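Local coordinates for protein beta-lactamase (Sphaerobacter thermophilus, PDB 4EWF) that probably hydrolyses the amide bond of beta-lactam rings, giving substituted beta-amino acids, as a member of the class A beta-lactamase family, at residues L237-F242 with D258-A263. Sequence-based numbering, arbitrary orientation.
Sequences LVVAVF and DITRAA
Leu237, Val239 and Val241 meet Ala263, Thr260 and Ile259 in a buried helix-on-sheet contact, formed where the C-terminal helix 249-266 lies against strand 235-244, the middle strand of the five-stranded antiparallel sheet. The segments 237-242 and 258-263 run roughly antiparallel (154°), their axes 10.0 Å apart at closest approach, and no hydrogen bond joins them. The fit rests instead on three pairings spaced along the strand. In Leu237, CG anti to the backbone N (chi1 -175°) carries CD2 out toward the helix, where it meets the single methyl CB of Ala263 at 4.0 Å. In the middle, where the CA atoms of the two segments come nearest, CG1 of Val239 lies 3.8 Å from OG1 of Thr260. That hydroxyl is no stranded polar group: beside its own backbone N (chi1 -61°), it hydrogen-bonds back to the carbonyl O of Ile256, one helical turn earlier, and so can face an aliphatic branch. At the far end the branches CG2 of Val241 and CG2 of Ile259 touch more loosely, at 4.2 Å. Ile259 is also packed by Val28 and Ile32 of strand 27-33 and by Ala17 and Val18 of helix 12-22, so both terminal helices share this layer. Alternation of the strand sends Val238 and Phe242 to the other face, Val238 onto Val171 and Phe242 onto Pro164, both of helix 164-175. Apolar side chains on both faces of a central antiparallel sheet, with the N- and C-terminal helices covering one of them, are characteristic of the alpha/beta domain of class A beta-lactamases.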
loop_
_atom_site.group_PDB
_atom_site.type_symbol
_atom_site.label_atom_id
_atom_site.label_comp_id
_atom_site.label_asym_id
_atom_site.label_seq_id
_atom_site.Cartn_x
_atom_site.Cartn_y
_atom_site.Cartn_z
ATOM N N LEU A 237 -9.949 -3.056 10.501
ATOM C CA LEU A 237 -8.891 -4.035 10.388
ATOM C C LEU A 237 -7.710 -3.446 9.602
ATOM O O LEU A 237 -7.891 -2.938 8.494
ATOM C CB LEU A 237 -9.421 -5.263 9.641
ATOM C CG LEU A 237 -8.447 -6.433 9.553
ATOM C CD1 LEU A 237 -8.391 -7.116 10.913
ATOM C CD2 LEU A 237 -8.884 -7.413 8.482
ATOM N N VAL A 238 -6.502 -3.514 10.155
ATOM C CA VAL A 238 -5.325 -3.101 9.376
ATOM C C VAL A 238 -4.650 -4.327 8.777
ATOM O O VAL A 238 -4.399 -5.297 9.477
ATOM C CB VAL A 238 -4.310 -2.317 10.234
ATOM C CG1 VAL A 238 -3.049 -2.024 9.443
ATOM C CG2 VAL A 238 -4.943 -1.022 10.758
ATOM N N VAL A 239 -4.351 -4.272 7.481
ATOM C CA VAL A 239 -3.800 -5.419 6.774
ATOM C C VAL A 239 -2.573 -5.060 5.927
ATOM O O VAL A 239 -2.660 -4.270 4.997
ATOM C CB VAL A 239 -4.867 -6.057 5.855
ATOM C CG1 VAL A 239 -4.256 -7.216 5.038
ATOM C CG2 VAL A 239 -6.063 -6.510 6.688
ATOM N N ALA A 240 -1.433 -5.647 6.258
ATOM C CA ALA A 240 -0.237 -5.477 5.436
ATOM C C ALA A 240 0.299 -6.863 5.061
ATOM O O ALA A 240 0.839 -7.584 5.900
ATOM C CB ALA A 240 0.820 -4.653 6.192
ATOM N N VAL A 241 0.096 -7.260 3.813
ATOM C CA VAL A 241 0.539 -8.575 3.369
ATOM C C VAL A 241 1.477 -8.438 2.187
ATOM O O VAL A 241 1.160 -7.761 1.214
ATOM C CB VAL A 241 -0.658 -9.456 2.972
ATOM C CG1 VAL A 241 -0.191 -10.812 2.443
ATOM C CG2 VAL A 241 -1.572 -9.634 4.180
ATOM N N PHE A 242 2.649 -9.056 2.306
ATOM C CA PHE A 242 3.629 -9.111 1.233
ATOM C C PHE A 242 3.808 -10.553 0.812
ATOM O O PHE A 242 3.858 -11.443 1.662
ATOM C CB PHE A 242 4.963 -8.504 1.706
ATOM C CG PHE A 242 4.878 -7.015 1.924
ATOM C CD1 PHE A 242 5.417 -6.135 0.997
ATOM C CD2 PHE A 242 4.194 -6.499 3.016
ATOM C CE1 PHE A 242 5.321 -4.752 1.178
ATOM C CE2 PHE A 242 4.087 -5.112 3.208
ATOM C CZ PHE A 242 4.651 -4.239 2.275
ATOM N N ASP A 258 -7.578 -14.474 0.513
ATOM C CA ASP A 258 -7.916 -15.536 1.487
ATOM C C ASP A 258 -7.440 -15.208 2.904
ATOM O O ASP A 258 -8.122 -15.469 3.900
ATOM C CB ASP A 258 -7.307 -16.879 1.057
ATOM C CG ASP A 258 -8.031 -17.504 -0.137
ATOM O OD1 ASP A 258 -9.176 -17.099 -0.427
ATOM O OD2 ASP A 258 -7.454 -18.406 -0.782
ATOM N N ILE A 259 -6.234 -14.679 2.998
ATOM C CA ILE A 259 -5.703 -14.284 4.301
ATOM C C ILE A 259 -6.577 -13.173 4.917
ATOM O O ILE A 259 -6.931 -13.221 6.104
ATOM C CB ILE A 259 -4.246 -13.816 4.140
ATOM C CG1 ILE A 259 -3.342 -15.027 3.876
ATOM C CG2 ILE A 259 -3.784 -13.040 5.374
ATOM C CD1 ILE A 259 -1.934 -14.636 3.338
ATOM N N THR A 260 -6.925 -12.178 4.095
ATOM C CA THR A 260 -7.773 -11.063 4.516
ATOM C C THR A 260 -9.175 -11.539 4.945
ATOM O O THR A 260 -9.708 -11.162 5.998
ATOM C CB THR A 260 -7.874 -9.992 3.371
ATOM O OG1 THR A 260 -6.576 -9.469 3.079
ATOM C CG2 THR A 260 -8.804 -8.847 3.761
ATOM N N ARG A 261 -9.765 -12.412 4.147
ATOM C CA ARG A 261 -11.065 -12.945 4.500
ATOM C C ARG A 261 -11.037 -13.664 5.853
ATOM O O ARG A 261 -11.936 -13.481 6.686
ATOM C CB ARG A 261 -11.558 -13.896 3.418
ATOM C CG ARG A 261 -12.961 -14.378 3.673
ATOM C CD ARG A 261 -13.066 -15.869 3.496
ATOM N NE ARG A 261 -13.594 -16.229 2.193
ATOM C CZ ARG A 261 -12.968 -17.020 1.326
ATOM N NH1 ARG A 261 -13.532 -17.308 0.157
ATOM N NH2 ARG A 261 -11.782 -17.531 1.631
ATOM N N ALA A 262 -10.023 -14.505 6.048
ATOM C CA ALA A 262 -9.898 -15.264 7.276
ATOM C C ALA A 262 -9.714 -14.304 8.447
ATOM O O ALA A 262 -10.184 -14.562 9.537
ATOM C CB ALA A 262 -8.710 -16.230 7.188
ATOM N N ALA A 263 -9.016 -13.195 8.211
ATOM C CA ALA A 263 -8.799 -12.204 9.266
ATOM C C ALA A 263 -10.096 -11.470 9.626
ATOM O O ALA A 263 -10.370 -11.205 10.806
ATOM C CB ALA A 263 -7.695 -11.209 8.855
#